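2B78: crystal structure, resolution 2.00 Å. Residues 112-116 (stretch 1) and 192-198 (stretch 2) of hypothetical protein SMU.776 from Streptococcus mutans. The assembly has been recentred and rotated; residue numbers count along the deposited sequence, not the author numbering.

Stretch 1, residues 112-116: IDCYG
Stretch 2, residues 192-198: MTGIFLD

The contact joins the end of a strand to an irregular loop far along the same chain, with any two residues that touch at least 78 positions apart in sequence. Ile112 to Tyr115 are extended, with phi/psi of -141/126, -117/153, -114/134 and -126/88; Gly116 then leaves the strand at 70/-120, a positive phi that by itself favours glycine. The second stretch runs as loop from Met192 (-96/165) through Thr193 (-116/5), Gly194 (100/-12), Ile195 (-158/153) and Phe196 (-111/105), and enters a 3-10 segment at Leu197 (-60/-28) and Asp198 (-64/-16). At Gly194 the backbone angles would jam a CB against the carbonyl O of Thr193, so the turn itself calls for glycine.

The register places Asp113 CA 8.9 Å from Leu197 CA and Tyr115 CA 9.6 Å from Thr193 CA. As the strand advances, its partners therefore step backward along the loop. These spacings are too wide for backbone pairing, and side chains must bridge the gap. Strand alternation sets the pattern: Asp113 and Tyr115 point toward the loop, while Cys114 (chi1 77°, p) points away. Thr193 and Leu197 point toward the strand, Ile195 sideways, and Met192 and Phe196 away.

The polar interaction is a single hydrogen bond between two hydroxyls, Tyr115 OH and Thr193 OG1, 2.6 Å apart. Tyr115 adopts chi1 -81° (m) with chi2 -93°, which carries its long ring across to the loop and delivers the hydroxyl to Thr193, whose chi1 of 67° (p) sets OG1 to meet it. Thr193 OG1 also lies 3.1 Å from Ile195 O within the loop, and Tyr115 OH comes no nearer than 3.9 Å to that same Ile195 O.

The apolar contacts gather around the same ring. Leu197, in chi1 -61° (m) and chi2 179° (t), brings CD1 to 3.9 Å from Tyr115 CZ, while its CG lies 3.9 Å from Tyr115 OH; CD1 approaches the ring obliquely. Ile195 has chi1 -170° (t) and chi2 168° (t), and its CG2 sits at the ring edge, near the ring plane, 4.1 Å from Tyr115 CE1. One aromatic side chain thus combines a polar tip with apolar contacts to Leu197 and Ile195, and Tyr115 has the largest covered area of any residue here, 84 Å², against 57 Å² for Leu197 and 32 Å² for Thr193. The two stretches together bury 206 Å².

Looser packing completes the Leu197 end. Asp113, at chi1 -63° (m) and chi2 -54°, leaves OD1 4.4 Å from Leu197 CD1; both its carboxylate oxygens are hydrogen-bonded elsewhere in the structure, so its part here is packing. Cys114 adds its backbone, with Cys114 O 4.5 Å from Leu197 CD1.

The rule to read from this contact is economical: where two backbones lie too far apart to pair, one long tyrosine can span the gap, anchored at its hydroxyl and packed by aliphatic groups.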

# COMPACT_ATOMS: atom_id res chain seq x y z
N ILE A 112 -6.75 -9.01 -0.35
CA ILE A 112 -8.19 -8.84 -0.41
C ILE A 112 -8.54 -7.68 0.51
O ILE A 112 -8.17 -7.66 1.69
CB ILE A 112 -8.95 -10.09 0.09
CG1 ILE A 112 -8.48 -11.33 -0.68
CG2 ILE A 112 -10.46 -9.87 -0.08
CD1 ILE A 112 -9.06 -12.62 -0.15
N ASP A 113 -9.26 -6.71 -0.03
CA ASP A 113 -9.66 -5.56 0.76
C ASP A 113 -11.17 -5.51 0.87
O ASP A 113 -11.88 -6.02 -0.00
CB ASP A 113 -9.16 -4.26 0.12
CG ASP A 113 -7.65 -4.17 0.05
OD1 ASP A 113 -7.00 -4.33 1.11
OD2 ASP A 113 -7.11 -3.92 -1.05
N CYS A 114 -11.66 -4.92 1.94
CA CYS A 114 -13.09 -4.77 2.06
C CYS A 114 -13.34 -3.28 2.01
O CYS A 114 -12.62 -2.49 2.65
CB CYS A 114 -13.61 -5.40 3.36
SG CYS A 114 -13.34 -4.44 4.84
N TYR A 115 -14.32 -2.89 1.20
CA TYR A 115 -14.71 -1.50 1.04
C TYR A 115 -16.20 -1.44 1.31
O TYR A 115 -17.01 -1.55 0.40
CB TYR A 115 -14.43 -1.05 -0.40
CG TYR A 115 -13.00 -0.65 -0.68
CD1 TYR A 115 -12.59 0.68 -0.55
CD2 TYR A 115 -12.06 -1.59 -1.09
CE1 TYR A 115 -11.26 1.07 -0.84
CE2 TYR A 115 -10.74 -1.22 -1.37
CZ TYR A 115 -10.35 0.11 -1.25
OH TYR A 115 -9.07 0.48 -1.57
N GLY A 116 -16.57 -1.26 2.57
CA GLY A 116 -17.98 -1.20 2.90
C GLY A 116 -18.62 -2.57 2.73
O GLY A 116 -18.22 -3.54 3.37
N MET A 192 -6.22 1.43 -9.29
CA MET A 192 -6.40 2.07 -8.00
C MET A 192 -7.86 2.29 -7.64
O MET A 192 -8.74 2.23 -8.50
CB MET A 192 -5.62 3.38 -7.97
CG MET A 192 -4.14 3.17 -8.28
SD MET A 192 -3.20 4.69 -8.30
CE MET A 192 -3.90 5.46 -9.80
N THR A 193 -8.11 2.58 -6.36
CA THR A 193 -9.46 2.76 -5.84
C THR A 193 -9.82 4.13 -5.30
O THR A 193 -10.90 4.29 -4.74
CB THR A 193 -9.69 1.78 -4.70
OG1 THR A 193 -8.85 2.16 -3.60
CG2 THR A 193 -9.35 0.37 -5.13
N GLY A 194 -8.94 5.11 -5.43
CA GLY A 194 -9.25 6.44 -4.92
C GLY A 194 -8.61 6.70 -3.58
O GLY A 194 -8.61 7.83 -3.08
N ILE A 195 -8.09 5.65 -2.95
CA ILE A 195 -7.44 5.80 -1.66
C ILE A 195 -6.48 4.64 -1.41
O ILE A 195 -6.65 3.54 -1.96
CB ILE A 195 -8.48 5.89 -0.51
CG1 ILE A 195 -7.78 6.30 0.79
CG2 ILE A 195 -9.15 4.53 -0.30
CD1 ILE A 195 -8.75 6.69 1.91
N PHE A 196 -5.45 4.90 -0.61
CA PHE A 196 -4.51 3.84 -0.24
C PHE A 196 -4.76 3.61 1.23
O PHE A 196 -4.38 4.42 2.08
CB PHE A 196 -3.07 4.27 -0.52
CG PHE A 196 -2.67 4.10 -1.96
CD1 PHE A 196 -2.26 2.85 -2.43
CD2 PHE A 196 -2.79 5.15 -2.86
CE1 PHE A 196 -1.97 2.66 -3.78
CE2 PHE A 196 -2.51 4.97 -4.21
CZ PHE A 196 -2.10 3.71 -4.67
N LEU A 197 -5.42 2.50 1.52
CA LEU A 197 -5.78 2.16 2.89
C LEU A 197 -4.61 2.01 3.84
O LEU A 197 -4.76 2.23 5.04
CB LEU A 197 -6.63 0.88 2.90
CG LEU A 197 -7.96 0.93 2.13
CD1 LEU A 197 -8.66 -0.42 2.22
CD2 LEU A 197 -8.86 2.01 2.70
N ASP A 198 -3.44 1.63 3.32
CA ASP A 198 -2.29 1.46 4.20
C ASP A 198 -1.83 2.74 4.89
O ASP A 198 -1.09 2.68 5.86
CB ASP A 198 -1.12 0.80 3.45
CG ASP A 198 -0.77 1.49 2.14
OD1 ASP A 198 -0.73 2.73 2.11
OD2 ASP A 198 -0.52 0.77 1.14